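Local coordinates for hypothetical protein (Pyrococcus furiosus, PDB 1YB3) that is of unknown function, a DUF3201-family protein of a hyperthermophilic archaeon that folds as a mixed helix-and-sheet domain, at residues A[97-102]-A[168-174]; A[108-114]-A[144-150]. One frame throughout, in Å; residues are numbered along the deposited sequence. Where two conformers were deposited one is given.

Interaction 1. Residues A[97-102]-A[168-174]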
# COMPACT_ATOMS: atom_id res chain seq x y z
N GLU A 97 3.54 -19.28 2.88
CA GLU A 97 4.92 -18.87 2.57
C GLU A 97 5.01 -17.45 1.99
O GLU A 97 5.91 -16.69 2.34
CB GLU A 97 5.65 -19.86 1.65
CG GLU A 97 7.18 -19.72 1.77
CD GLU A 97 7.95 -20.57 0.79
OE1 GLU A 97 7.39 -21.57 0.27
OE2 GLU A 97 9.13 -20.25 0.54
N PHE A 98 4.06 -17.09 1.11
CA PHE A 98 4.03 -15.71 0.59
C PHE A 98 3.86 -14.72 1.75
O PHE A 98 4.59 -13.74 1.85
CB PHE A 98 2.94 -15.52 -0.44
CG PHE A 98 2.83 -14.09 -0.94
CD1 PHE A 98 3.81 -13.56 -1.79
CD2 PHE A 98 1.78 -13.28 -0.53
CE1 PHE A 98 3.72 -12.24 -2.25
CE2 PHE A 98 1.67 -11.96 -0.98
CZ PHE A 98 2.65 -11.43 -1.85
N ILE A 99 2.90 -15.00 2.63
CA ILE A 99 2.66 -14.16 3.81
C ILE A 99 3.93 -13.99 4.66
O ILE A 99 4.29 -12.87 5.03
CB ILE A 99 1.51 -14.74 4.68
CG1 ILE A 99 0.22 -14.93 3.86
CG2 ILE A 99 1.31 -13.91 5.95
CD1 ILE A 99 -0.27 -13.73 3.08
N GLU A 100 4.61 -15.11 4.96
CA GLU A 100 5.88 -15.08 5.72
C GLU A 100 6.95 -14.21 5.03
O GLU A 100 7.64 -13.40 5.68
CB GLU A 100 6.42 -16.50 5.97
CG GLU A 100 5.54 -17.34 6.89
CD GLU A 100 5.98 -18.80 6.97
OE1 GLU A 100 6.63 -19.30 6.02
OE2 GLU A 100 5.64 -19.44 7.98
N ASP A 101 7.08 -14.39 3.72
CA ASP A 101 8.07 -13.65 2.92
C ASP A 101 7.79 -12.16 2.86
O ASP A 101 8.71 -11.33 2.98
CB ASP A 101 8.10 -14.21 1.49
CG ASP A 101 8.77 -15.57 1.39
OD1 ASP A 101 9.21 -16.11 2.43
OD2 ASP A 101 8.86 -16.10 0.26
N VAL A 102 6.52 -11.79 2.66
CA VAL A 102 6.20 -10.37 2.59
C VAL A 102 6.46 -9.65 3.94
O VAL A 102 6.99 -8.56 3.97
CB VAL A 102 4.78 -10.12 1.98
CG1 VAL A 102 3.66 -10.52 2.98
CG2 VAL A 102 4.64 -8.68 1.51
N LEU A 168 9.00 -10.21 -5.73
CA LEU A 168 8.51 -11.23 -4.79
C LEU A 168 7.21 -11.85 -5.31
O LEU A 168 7.04 -13.07 -5.30
CB LEU A 168 8.30 -10.61 -3.41
CG LEU A 168 7.66 -11.50 -2.35
CD1 LEU A 168 8.50 -12.76 -2.04
CD2 LEU A 168 7.40 -10.68 -1.08
N ALA A 169 6.29 -11.00 -5.77
CA ALA A 169 5.03 -11.46 -6.34
C ALA A 169 5.21 -12.38 -7.55
O ALA A 169 4.50 -13.37 -7.66
CB ALA A 169 4.15 -10.26 -6.72
N ARG A 170 6.18 -12.05 -8.41
CA ARG A 170 6.51 -12.90 -9.57
C ARG A 170 6.88 -14.33 -9.13
O ARG A 170 6.48 -15.31 -9.77
CB ARG A 170 7.66 -12.29 -10.39
CG ARG A 170 7.27 -11.10 -11.23
CD ARG A 170 8.30 -10.87 -12.34
NE ARG A 170 8.01 -9.66 -13.11
CZ ARG A 170 8.74 -8.55 -13.06
NH1 ARG A 170 9.82 -8.49 -12.27
NH2 ARG A 170 8.38 -7.51 -13.79
N ARG A 171 7.63 -14.44 -8.03
CA ARG A 171 8.04 -15.75 -7.49
C ARG A 171 6.85 -16.64 -7.13
O ARG A 171 6.96 -17.88 -7.19
CB ARG A 171 8.90 -15.58 -6.24
CG ARG A 171 10.33 -15.10 -6.45
CD ARG A 171 11.07 -15.04 -5.08
NE ARG A 171 10.85 -16.26 -4.31
CZ ARG A 171 10.79 -16.34 -2.98
NH1 ARG A 171 10.93 -15.25 -2.22
NH2 ARG A 171 10.58 -17.51 -2.40
N TYR A 172 5.73 -16.02 -6.76
CA TYR A 172 4.52 -16.73 -6.41
C TYR A 172 3.44 -16.69 -7.50
O TYR A 172 2.28 -17.05 -7.25
CB TYR A 172 3.97 -16.19 -5.07
CG TYR A 172 4.84 -16.60 -3.91
CD1 TYR A 172 4.58 -17.78 -3.20
CD2 TYR A 172 5.96 -15.85 -3.54
CE1 TYR A 172 5.38 -18.18 -2.14
CE2 TYR A 172 6.77 -16.24 -2.46
CZ TYR A 172 6.47 -17.41 -1.78
OH TYR A 172 7.27 -17.81 -0.73
N ASN A 173 3.83 -16.25 -8.71
CA ASN A 173 2.92 -16.20 -9.85
C ASN A 173 1.74 -15.25 -9.64
O ASN A 173 0.65 -15.45 -10.19
CB ASN A 173 2.41 -17.61 -10.21
CG ASN A 173 1.86 -17.68 -11.60
OD1 ASN A 173 2.51 -17.22 -12.54
ND2 ASN A 173 0.66 -18.23 -11.76
N LEU A 174 1.98 -14.22 -8.84
CA LEU A 174 0.95 -13.23 -8.51
C LEU A 174 0.98 -11.99 -9.42
O LEU A 174 -0.07 -11.36 -9.65
CB LEU A 174 1.07 -12.80 -7.04
CG LEU A 174 0.75 -13.87 -5.99
CD1 LEU A 174 1.11 -13.35 -4.62
CD2 LEU A 174 -0.71 -14.31 -6.03
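Residues 97-102 are helical throughout, whereas 168-174 holds the last turn of a helix and the turn that ends it. The backbones come nearest at F98 and Y172, with CA atoms 7.1 Å apart, and at V102 and L168, 7.8 Å apart, so the two segments run in opposite directions. The second helix stops in a Schellman motif: N173 has positive phi, L174 N bonds to A169 O at 2.9 Å and N173 N to R170 O at 3.0 Å. This reversal brings L174 back toward the first helix.

F98 is the centre of the apolar contact. Its ring edge meets the face of Y172 in a T-shaped pair, centroids 5.4 Å apart and planes at 69°, while F98 CB also sits over the Y172 ring, 3.9 Å from its centroid. L174 CD1 lies over a face of the F98 ring, 3.7 Å from the centroid. L168 continues the packing along the helix, its CD2 reaching V102 CB at 4.1 Å. On the outer side D101 takes two partners through one oxygen: Y172 OH donates a short hydrogen bond to D101 OD2 at 2.5 Å, and R171 NH1 makes a salt bridge with D101 OD2 at 3.3 Å, weak as a hydrogen bond. E97 CG comes within 3.1 Å of Y172 OH, a close van der Waals contact.

The contact thus joins helix 96-105 to the C-terminal end of helix 155-171. Behind it, F98 meets F147 of strand 144-150 edge-to-face, and I99 turns away from the contact onto V133, W134 and I137 of helix 130-138.

Interaction 2. Residues A[108-114]-A[144-150]; sequences KLFIYGA and MINFEVD
Start with the apolar face made by L109, I111, F147 and V149. I111 (chi1 m, chi2 t) puts CG2 over the F147 ring, 4.2 Å from its centroid in a CH-pi contact, and the same I111 CG2 lies 3.5 Å from I145 CG2. F147 is m, and L109 (chi1 t, chi2 p) brings CD1 to 4.0 Å from V149 CG2.

The backbones are extended and antiparallel, the strand axes 4.7 Å apart at 162°. L109-V149 and I111-F147 are non-hydrogen-bonded pairs; F110-E148 and Y112-N146 are hydrogen-bonded ones. F110 N to E148 O and E148 N to F110 O are both 2.9 Å, Y112 N to N146 O is 3.0 Å and N146 N to Y112 O 2.8 Å. At one end D150 N bonds to K108 O at 2.9 Å, and a water bridges K108 N (2.9 Å) and D150 O (2.7 Å).

F110, Y112, N146, E148 and D150 occupy the other face. Y112, with chi1 p, leans across the neighbouring strand: N146 CB lies over its ring, 3.9 Å from the centroid, and Y112 OH donates to E148 OE1 at 2.7 Å. E148 is extended (t, t), and its OE2 lies 2.5 Å from D150 OD1, so one of these acids probably holds a proton. N146 ND2 makes a weak hydrogen bond to G113 O at 3.0 Å, where 108-114 leaves the strand.

Strands 82-90 and 120-123 flank the pair, bonding to 144-150 and 108-112 respectively. This is a regular antiparallel ladder inside a seven-stranded sheet, apolar where helix 96-105 packs and more polar on the reverse.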
# COMPACT_ATOMS: atom_id res chain seq x y z
N LYS A 108 7.27 -0.92 6.89
CA LYS A 108 5.97 -0.35 7.31
C LYS A 108 4.84 -1.01 6.54
O LYS A 108 4.23 -0.38 5.66
CB LYS A 108 5.96 1.18 7.13
CG LYS A 108 7.05 1.89 7.93
CD LYS A 108 6.93 3.40 7.83
CE LYS A 108 8.20 4.08 8.33
NZ LYS A 108 8.13 5.56 8.18
N LEU A 109 4.62 -2.28 6.86
CA LEU A 109 3.65 -3.14 6.17
C LEU A 109 2.36 -3.30 6.95
O LEU A 109 2.37 -3.50 8.17
CB LEU A 109 4.28 -4.53 5.96
CG LEU A 109 3.41 -5.64 5.39
CD1 LEU A 109 3.12 -5.38 3.92
CD2 LEU A 109 4.12 -6.98 5.57
N PHE A 110 1.26 -3.25 6.21
CA PHE A 110 -0.07 -3.60 6.72
C PHE A 110 -0.67 -4.65 5.80
O PHE A 110 -0.55 -4.57 4.58
CB PHE A 110 -1.00 -2.37 6.73
CG PHE A 110 -0.52 -1.23 7.60
CD1 PHE A 110 -1.03 -1.06 8.89
CD2 PHE A 110 0.44 -0.32 7.14
CE1 PHE A 110 -0.59 0.02 9.70
CE2 PHE A 110 0.88 0.74 7.93
CZ PHE A 110 0.36 0.91 9.23
N ILE A 111 -1.36 -5.63 6.38
CA ILE A 111 -2.10 -6.60 5.58
C ILE A 111 -3.53 -6.60 6.12
O ILE A 111 -3.72 -6.79 7.32
CB ILE A 111 -1.53 -8.02 5.72
CG1 ILE A 111 -0.02 -8.03 5.42
CG2 ILE A 111 -2.27 -9.01 4.82
CD1 ILE A 111 0.67 -9.38 5.75
N TYR A 112 -4.48 -6.36 5.23
CA TYR A 112 -5.87 -6.12 5.65
C TYR A 112 -6.86 -6.56 4.59
O TYR A 112 -6.51 -6.70 3.44
CB TYR A 112 -6.07 -4.64 6.03
CG TYR A 112 -5.68 -3.59 5.00
CD1 TYR A 112 -6.53 -3.25 3.95
CD2 TYR A 112 -4.44 -2.93 5.09
CE1 TYR A 112 -6.16 -2.25 3.00
CE2 TYR A 112 -4.07 -1.94 4.17
CZ TYR A 112 -4.93 -1.61 3.12
OH TYR A 112 -4.57 -0.64 2.20
N GLY A 113 -8.11 -6.80 5.00
CA GLY A 113 -9.18 -7.13 4.06
C GLY A 113 -9.79 -5.91 3.40
O GLY A 113 -9.08 -4.96 3.05
N ALA A 114 -11.12 -5.92 3.23
CA ALA A 114 -11.82 -4.84 2.53
C ALA A 114 -11.62 -3.46 3.15
O ALA A 114 -11.49 -2.48 2.43
CB ALA A 114 -13.31 -5.15 2.42
N MSE A 144 -10.57 -10.71 -0.85
CA MSE A 144 -9.40 -9.96 -1.37
C MSE A 144 -8.53 -9.53 -0.20
O MSE A 144 -9.03 -8.93 0.77
CB MSE A 144 -9.87 -8.73 -2.17
CG MSE A 144 -10.75 -9.06 -3.38
SE MSE A 144 -9.80 -10.13 -4.71
CE MSE A 144 -8.30 -8.96 -4.97
N ILE A 145 -7.23 -9.83 -0.27
CA ILE A 145 -6.30 -9.47 0.80
C ILE A 145 -5.34 -8.42 0.26
O ILE A 145 -4.73 -8.63 -0.79
CB ILE A 145 -5.48 -10.69 1.31
CG1 ILE A 145 -6.38 -11.91 1.62
CG2 ILE A 145 -4.56 -10.30 2.49
CD1 ILE A 145 -7.57 -11.64 2.59
N ASN A 146 -5.24 -7.30 0.97
CA ASN A 146 -4.40 -6.17 0.58
C ASN A 146 -3.10 -6.15 1.35
O ASN A 146 -3.07 -6.40 2.57
CB ASN A 146 -5.12 -4.85 0.83
CG ASN A 146 -6.33 -4.67 -0.03
OD1 ASN A 146 -6.24 -4.19 -1.15
ND2 ASN A 146 -7.49 -5.05 0.50
N PHE A 147 -2.00 -5.83 0.64
CA PHE A 147 -0.67 -5.72 1.22
C PHE A 147 -0.21 -4.31 0.92
O PHE A 147 -0.00 -3.98 -0.24
CB PHE A 147 0.27 -6.73 0.54
CG PHE A 147 -0.15 -8.16 0.75
CD1 PHE A 147 0.44 -8.93 1.76
CD2 PHE A 147 -1.20 -8.70 -0.01
CE1 PHE A 147 0.01 -10.25 2.00
CE2 PHE A 147 -1.64 -10.00 0.21
CZ PHE A 147 -1.03 -10.78 1.22
N GLU A 148 -0.12 -3.48 1.96
CA GLU A 148 0.24 -2.06 1.82
C GLU A 148 1.61 -1.79 2.46
O GLU A 148 1.86 -2.20 3.59
CB GLU A 148 -0.82 -1.13 2.47
CG GLU A 148 -0.35 0.32 2.53
CD GLU A 148 -1.40 1.30 3.10
OE1 GLU A 148 -2.61 0.98 3.02
OE2 GLU A 148 -1.01 2.39 3.58
N VAL A 149 2.48 -1.10 1.73
CA VAL A 149 3.77 -0.68 2.26
C VAL A 149 3.80 0.86 2.26
O VAL A 149 3.50 1.48 1.23
CB VAL A 149 4.92 -1.26 1.41
CG1 VAL A 149 6.26 -0.80 1.95
CG2 VAL A 149 4.80 -2.84 1.36
N ASP A 150 4.14 1.44 3.42
CA ASP A 150 4.22 2.91 3.60
C ASP A 150 5.69 3.36 3.64
O ASP A 150 6.54 2.66 4.21
CB ASP A 150 3.51 3.35 4.88
CG ASP A 150 2.00 3.11 4.84
OD1 ASP A 150 1.48 2.77 3.77
OD2 ASP A 150 1.35 3.28 5.90
O HOH W 1 8.41 0.76 4.80

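Overall arrangement
The two contacts have centres 14 Å apart and touch mainly through F147: its CZ is 3.6 Å from I99 CD1 and 3.7 Å from F98 CE2, and its CE1 is 3.8 Å from V102 CG1. They also meet where V102 O lies 3.6 Å from L109 CD2. Along the chain, interaction 2 is nested inside the loop closed by interaction 1: strand 108-112 follows helix 96-105, and strand 144-150 leads on to helix 155-171. Helix 96-105 packs on the L109/I111/F147 face of the antiparallel sheet, and the end of helix 155-171 meets that helix. Together the contacts tie the C-terminal end of the chain to the sheet's fifth and sixth strands, toward its 120-123 edge.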